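Local coordinates for protein 5-carboxymethyl-2-hydroxymuconate semialdehyde dehydrogenase (Thermus thermophilus, PDB 2D4E) that probably oxidises 5-carboxymethyl-2-hydroxymuconate semialdehyde to the corresponding acid, using NAD as electron acceptor, as an aldehyde dehydrogenase, at residues A58-A70 / V225-H239. Sequence-based numbering, arbitrary orientation.
Sequences AARGGEREVDRAA and VQGFGEEAGAALVAH. With NAD (nicotinamide-adenine-dinucleotide), chain K.
Arg60 grips Glu231 side-on in the Rossmann-like NAD-binding domain of this aldehyde dehydrogenase, a worked example of how the outer side of a cofactor-binding helix is fastened to the rest of the fold. Arg60 NE meets Glu231 OE2 at 2.9 Å and Arg60 NH2 meets Glu231 OE1 at 2.6 Å; both oxygens use their syn lone pairs, and guanidinium and carboxylate lie nearly coplanar, 7° apart. Arg60 gets there on an extended chain, its CG anti to the backbone N (chi1 -175°), which carries the guanidinium out to Glu231 and to Phe228, whose CE1 presses on one guanidinium face, 3.3 Å from Arg60 CZ, the ring steeply inclined to that plane. A leucine in place of Arg60 would probably leave the Glu231 carboxylate without its positive mate and the edge of Phe228 without the flat group it rests on. Beside this pair Gly61 N donates to Gln226 O, and a CB on Gly61 would clash with that oxygen. One water completes the join, donating to Gly61 O and Glu231 OE2 and accepting from Phe228 N, each at 2.8 Å.

Deeper in, Val66 fills the space between the first turns of helix 63-80 (residues 63-70) and helix 229-238, which cross at -36° with axes 8.7 Å apart. Its CG2 lies against Ala235 CB and its CG1 against the backbone of Leu236, while Ala69 CB meets Val225 CG2. At the far end His239 NE2 donates to the anti lone pair of Asp67 OD1 at 2.8 Å, nearly in the ring plane; Lys71 also pairs with that oxygen, and Ala70 CB sits over the centre of the imidazole in a CH-pi contact.

Further out, Gly229, Gly233 and Ala234 of helix 229-238 touch NAD, and Glu199 links the helix start to the cofactor: its OE2 is hydrogen-bonded to NAD, while its OE1 accepts from Gly229 N.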
loop_
_atom_site.group_PDB
_atom_site.type_symbol
_atom_site.label_atom_id
_atom_site.label_comp_id
_atom_site.label_asym_id
_atom_site.label_seq_id
_atom_site.Cartn_x
_atom_site.Cartn_y
_atom_site.Cartn_z
ATOM N N ALA C 58 23.593 -39.270 -9.985
ATOM C CA ALA C 58 22.302 -38.668 -10.271
ATOM C C ALA C 58 22.023 -38.809 -11.762
ATOM O O ALA C 58 22.947 -38.753 -12.576
ATOM C CB ALA C 58 22.312 -37.192 -9.873
ATOM N N ALA C 59 20.753 -38.992 -12.116
ATOM C CA ALA C 59 20.358 -39.134 -13.518
ATOM C C ALA C 59 20.801 -37.921 -14.337
ATOM O O ALA C 59 20.628 -36.775 -13.914
ATOM C CB ALA C 59 18.848 -39.311 -13.618
ATOM N N ARG C 60 21.370 -38.176 -15.510
ATOM C CA ARG C 60 21.839 -37.103 -16.373
ATOM C C ARG C 60 20.738 -36.692 -17.340
ATOM O O ARG C 60 20.625 -37.237 -18.435
ATOM C CB ARG C 60 23.080 -37.557 -17.144
ATOM C CG ARG C 60 23.725 -36.473 -17.988
ATOM C CD ARG C 60 25.073 -36.928 -18.512
ATOM N NE ARG C 60 25.694 -35.924 -19.370
ATOM C CZ ARG C 60 26.915 -36.035 -19.884
ATOM N NH1 ARG C 60 27.652 -37.107 -19.625
ATOM N NH2 ARG C 60 27.401 -35.077 -20.659
ATOM N N GLY C 61 19.934 -35.720 -16.921
ATOM C CA GLY C 61 18.826 -35.254 -17.739
ATOM C C GLY C 61 19.199 -34.389 -18.926
ATOM O O GLY C 61 20.169 -33.632 -18.881
ATOM N N GLY C 62 18.411 -34.509 -19.991
ATOM C CA GLY C 62 18.648 -33.736 -21.198
ATOM C C GLY C 62 17.354 -33.160 -21.742
ATOM O O GLY C 62 16.352 -33.096 -21.028
ATOM N N GLU C 63 17.371 -32.749 -23.009
ATOM C CA GLU C 63 16.206 -32.166 -23.667
ATOM C C GLU C 63 14.930 -32.969 -23.495
ATOM O O GLU C 63 13.862 -32.400 -23.296
ATOM C CB GLU C 63 16.466 -32.006 -25.165
ATOM C CG GLU C 63 17.645 -31.121 -25.515
ATOM C CD GLU C 63 17.828 -30.970 -27.017
ATOM O OE1 GLU C 63 18.820 -30.332 -27.435
ATOM O OE2 GLU C 63 16.980 -31.486 -27.780
ATOM N N ARG C 64 15.042 -34.289 -23.589
ATOM C CA ARG C 64 13.885 -35.169 -23.461
ATOM C C ARG C 64 13.261 -35.177 -22.073
ATOM O O ARG C 64 12.039 -35.157 -21.933
ATOM C CB ARG C 64 14.265 -36.600 -23.855
ATOM C CG ARG C 64 14.173 -36.866 -25.341
ATOM C CD ARG C 64 14.558 -38.296 -25.673
ATOM N NE ARG C 64 14.020 -38.697 -26.969
ATOM C CZ ARG C 64 12.724 -38.874 -27.217
ATOM N NH1 ARG C 64 11.827 -38.701 -26.253
ATOM N NH2 ARG C 64 12.325 -39.235 -28.429
ATOM N N GLU C 65 14.094 -35.219 -21.043
ATOM C CA GLU C 65 13.573 -35.219 -19.685
ATOM C C GLU C 65 12.975 -33.843 -19.393
ATOM O O GLU C 65 11.913 -33.724 -18.767
ATOM C CB GLU C 65 14.689 -35.567 -18.688
ATOM C CG GLU C 65 15.162 -37.028 -18.776
ATOM C CD GLU C 65 15.976 -37.337 -20.030
ATOM O OE1 GLU C 65 15.997 -38.518 -20.442
ATOM O OE2 GLU C 65 16.607 -36.409 -20.595
ATOM N N VAL C 66 13.643 -32.801 -19.873
ATOM C CA VAL C 66 13.154 -31.445 -19.669
ATOM C C VAL C 66 11.812 -31.262 -20.380
ATOM O O VAL C 66 10.887 -30.662 -19.827
ATOM C CB VAL C 66 14.170 -30.403 -20.189
ATOM C CG1 VAL C 66 13.545 -28.999 -20.193
ATOM C CG2 VAL C 66 15.404 -30.418 -19.303
ATOM N N ASP C 67 11.700 -31.788 -21.598
ATOM C CA ASP C 67 10.456 -31.661 -22.354
ATOM C C ASP C 67 9.294 -32.308 -21.593
ATOM O O ASP C 67 8.216 -31.732 -21.481
ATOM C CB ASP C 67 10.615 -32.289 -23.744
ATOM C CG ASP C 67 9.368 -32.147 -24.598
ATOM O OD1 ASP C 67 8.862 -31.018 -24.748
ATOM O OD2 ASP C 67 8.890 -33.168 -25.126
ATOM N N ARG C 68 9.523 -33.501 -21.050
ATOM C CA ARG C 68 8.492 -34.194 -20.290
ATOM C C ARG C 68 8.118 -33.423 -19.021
ATOM O O ARG C 68 6.945 -33.346 -18.659
ATOM C CB ARG C 68 8.965 -35.607 -19.932
ATOM C CG ARG C 68 8.984 -36.572 -21.110
ATOM C CD ARG C 68 9.837 -37.808 -20.812
ATOM N NE ARG C 68 9.357 -38.553 -19.649
ATOM C CZ ARG C 68 10.021 -39.553 -19.071
ATOM N NH1 ARG C 68 11.203 -39.935 -19.545
ATOM N NH2 ARG C 68 9.504 -40.170 -18.017
ATOM N N ALA C 69 9.116 -32.851 -18.348
ATOM C CA ALA C 69 8.873 -32.085 -17.122
ATOM C C ALA C 69 8.070 -30.824 -17.420
ATOM O O ALA C 69 7.127 -30.500 -16.702
ATOM C CB ALA C 69 10.194 -31.707 -16.464
ATOM N N ALA C 70 8.445 -30.115 -18.481
ATOM C CA ALA C 70 7.752 -28.886 -18.861
ATOM C C ALA C 70 6.297 -29.177 -19.240
ATOM O O ALA C 70 5.385 -28.446 -18.852
ATOM C CB ALA C 70 8.485 -28.212 -20.025
ATOM N N VAL C 225 14.505 -32.199 -12.633
ATOM C CA VAL C 225 15.358 -32.756 -13.673
ATOM C C VAL C 225 16.811 -32.501 -13.283
ATOM O O VAL C 225 17.249 -31.354 -13.211
ATOM C CB VAL C 225 15.090 -32.115 -15.053
ATOM C CG1 VAL C 225 15.986 -32.763 -16.096
ATOM C CG2 VAL C 225 13.629 -32.290 -15.443
ATOM N N GLN C 226 17.542 -33.576 -13.010
ATOM C CA GLN C 226 18.946 -33.476 -12.634
ATOM C C GLN C 226 19.771 -33.376 -13.908
ATOM O O GLN C 226 19.378 -33.900 -14.952
ATOM C CB GLN C 226 19.374 -34.715 -11.846
ATOM C CG GLN C 226 18.633 -34.918 -10.545
ATOM C CD GLN C 226 19.176 -34.057 -9.420
ATOM O OE1 GLN C 226 19.957 -33.136 -9.649
ATOM N NE2 GLN C 226 18.754 -34.353 -8.196
ATOM N N GLY C 227 20.915 -32.706 -13.835
ATOM C CA GLY C 227 21.743 -32.596 -15.023
ATOM C C GLY C 227 22.622 -31.368 -15.090
ATOM O O GLY C 227 22.519 -30.462 -14.261
ATOM N N PHE C 228 23.483 -31.342 -16.101
ATOM C CA PHE C 228 24.422 -30.246 -16.307
ATOM C C PHE C 228 23.742 -28.975 -16.802
ATOM O O PHE C 228 22.697 -29.028 -17.451
ATOM C CB PHE C 228 25.499 -30.683 -17.305
ATOM C CG PHE C 228 26.288 -31.882 -16.859
ATOM C CD1 PHE C 228 26.742 -32.815 -17.786
ATOM C CD2 PHE C 228 26.595 -32.074 -15.512
ATOM C CE1 PHE C 228 27.490 -33.928 -17.379
ATOM C CE2 PHE C 228 27.341 -33.178 -15.096
ATOM C CZ PHE C 228 27.790 -34.108 -16.031
ATOM N N GLY C 229 24.350 -27.833 -16.499
ATOM C CA GLY C 229 23.799 -26.556 -16.918
ATOM C C GLY C 229 23.616 -26.422 -18.420
ATOM O O GLY C 229 22.563 -25.972 -18.888
ATOM N N GLU C 230 24.637 -26.812 -19.178
ATOM C CA GLU C 230 24.586 -26.723 -20.631
ATOM C C GLU C 230 23.632 -27.733 -21.258
ATOM O O GLU C 230 23.262 -27.602 -22.421
ATOM C CB GLU C 230 25.987 -26.901 -21.220
ATOM C CG GLU C 230 26.830 -25.641 -21.200
ATOM C CD GLU C 230 28.269 -25.889 -21.626
ATOM O OE1 GLU C 230 28.492 -26.651 -22.597
ATOM O OE2 GLU C 230 29.179 -25.313 -20.992
ATOM N N GLU C 231 23.225 -28.736 -20.490
ATOM C CA GLU C 231 22.313 -29.745 -21.011
ATOM C C GLU C 231 20.894 -29.535 -20.482
ATOM O O GLU C 231 20.075 -28.905 -21.142
ATOM C CB GLU C 231 22.836 -31.150 -20.671
ATOM C CG GLU C 231 24.195 -31.440 -21.319
ATOM C CD GLU C 231 24.763 -32.823 -21.012
ATOM O OE1 GLU C 231 25.869 -33.114 -21.510
ATOM O OE2 GLU C 231 24.122 -33.617 -20.283
ATOM N N ALA C 232 20.606 -30.048 -19.293
ATOM C CA ALA C 232 19.278 -29.892 -18.710
ATOM C C ALA C 232 18.948 -28.415 -18.468
ATOM O O ALA C 232 17.825 -27.972 -18.715
ATOM C CB ALA C 232 19.192 -30.668 -17.401
ATOM N N GLY C 233 19.926 -27.656 -17.982
ATOM C CA GLY C 233 19.698 -26.247 -17.717
ATOM C C GLY C 233 19.275 -25.455 -18.942
ATOM O O GLY C 233 18.220 -24.818 -18.950
ATOM N N ALA C 234 20.104 -25.478 -19.978
ATOM C CA ALA C 234 19.804 -24.751 -21.203
ATOM C C ALA C 234 18.519 -25.237 -21.854
ATOM O O ALA C 234 17.822 -24.458 -22.491
ATOM C CB ALA C 234 20.965 -24.867 -22.185
ATOM N N ALA C 235 18.198 -26.522 -21.705
ATOM C CA ALA C 235 16.972 -27.049 -22.305
ATOM C C ALA C 235 15.751 -26.459 -21.595
ATOM O O ALA C 235 14.733 -26.171 -22.226
ATOM C CB ALA C 235 16.945 -28.572 -22.220
ATOM N N LEU C 236 15.857 -26.277 -20.283
ATOM C CA LEU C 236 14.753 -25.708 -19.511
ATOM C C LEU C 236 14.552 -24.238 -19.896
ATOM O O LEU C 236 13.423 -23.779 -20.074
ATOM C CB LEU C 236 15.030 -25.832 -18.006
ATOM C CG LEU C 236 13.996 -25.234 -17.034
ATOM C CD1 LEU C 236 12.602 -25.749 -17.350
ATOM C CD2 LEU C 236 14.380 -25.577 -15.600
ATOM N N VAL C 237 15.651 -23.504 -20.034
ATOM C CA VAL C 237 15.573 -22.099 -20.404
ATOM C C VAL C 237 14.953 -21.931 -21.787
ATOM O O VAL C 237 14.212 -20.983 -22.035
ATOM C CB VAL C 237 16.970 -21.444 -20.396
ATOM C CG1 VAL C 237 16.882 -20.010 -20.896
ATOM C CG2 VAL C 237 17.541 -21.470 -18.982
ATOM N N ALA C 238 15.244 -22.866 -22.681
ATOM C CA ALA C 238 14.727 -22.802 -24.043
ATOM C C ALA C 238 13.311 -23.314 -24.237
ATOM O O ALA C 238 12.689 -23.001 -25.250
ATOM C CB ALA C 238 15.663 -23.553 -24.988
ATOM N N HIS C 239 12.786 -24.078 -23.285
ATOM C CA HIS C 239 11.452 -24.647 -23.459
ATOM C C HIS C 239 10.306 -23.644 -23.479
ATOM O O HIS C 239 10.127 -22.860 -22.545
ATOM C CB HIS C 239 11.173 -25.718 -22.408
ATOM C CG HIS C 239 10.145 -26.715 -22.841
ATOM N ND1 HIS C 239 8.830 -26.373 -23.074
ATOM C CD2 HIS C 239 10.253 -28.030 -23.149
ATOM C CE1 HIS C 239 8.173 -27.433 -23.508
ATOM N NE2 HIS C 239 9.013 -28.452 -23.563
HETATM P PA NAD K . 26.383 -21.418 -11.990
HETATM O O1A NAD K . 27.246 -22.029 -12.993
HETATM O O2A NAD K . 25.738 -20.189 -12.485
HETATM O O5B NAD K . 25.185 -22.386 -11.477
HETATM C C5B NAD K . 23.797 -21.973 -11.249
HETATM C C4B NAD K . 22.900 -22.885 -12.058
HETATM O O4B NAD K . 23.138 -22.497 -13.428
HETATM C C3B NAD K . 23.280 -24.392 -12.005
HETATM O O3B NAD K . 22.141 -25.191 -11.621
HETATM C C2B NAD K . 23.785 -24.660 -13.432
HETATM O O2B NAD K . 23.549 -26.016 -13.876
HETATM C C1B NAD K . 23.027 -23.617 -14.228
HETATM N N9A NAD K . 23.659 -23.320 -15.500
HETATM C C8A NAD K . 25.000 -23.179 -15.805
HETATM N N7A NAD K . 25.236 -22.903 -17.109
HETATM C C5A NAD K . 23.951 -22.868 -17.651
HETATM C C6A NAD K . 23.482 -22.625 -18.997
HETATM N N6A NAD K . 24.302 -22.378 -20.022
HETATM N N1A NAD K . 22.109 -22.664 -19.188
HETATM C C2A NAD K . 21.260 -22.925 -18.117
HETATM N N3A NAD K . 21.598 -23.160 -16.857
HETATM C C4A NAD K . 22.961 -23.119 -16.675
HETATM O O3 NAD K . 27.235 -21.164 -10.755
HETATM P PN NAD K . 27.317 -21.617 -9.237
HETATM O O1N NAD K . 28.700 -22.099 -9.043
HETATM O O2N NAD K . 26.242 -22.585 -8.962
HETATM O O5D NAD K . 27.163 -20.168 -8.711
HETATM C C5D NAD K . 27.573 -19.649 -7.470
HETATM C C4D NAD K . 27.155 -18.241 -7.754
HETATM O O4D NAD K . 25.775 -18.000 -7.398
HETATM C C3D NAD K . 28.018 -17.135 -7.164
HETATM O O3D NAD K . 28.406 -16.148 -8.141
HETATM C C2D NAD K . 27.102 -16.604 -6.063
HETATM O O2D NAD K . 27.428 -15.235 -5.743
HETATM C C1D NAD K . 25.737 -16.803 -6.682
HETATM N N1N NAD K . 24.645 -16.825 -5.695
HETATM C C2N NAD K . 23.882 -15.667 -5.711
HETATM C C3N NAD K . 22.841 -15.605 -4.797
HETATM C C7N NAD K . 21.942 -14.382 -4.694
HETATM O O7N NAD K . 21.043 -14.392 -3.874
HETATM N N7N NAD K . 22.155 -13.319 -5.491
HETATM C C4N NAD K . 22.571 -16.708 -3.864
HETATM C C5N NAD K . 23.439 -17.834 -3.967
HETATM C C6N NAD K . 24.482 -17.965 -4.842
HETATM O O HOH W 1 22.740 -33.344 -17.848
#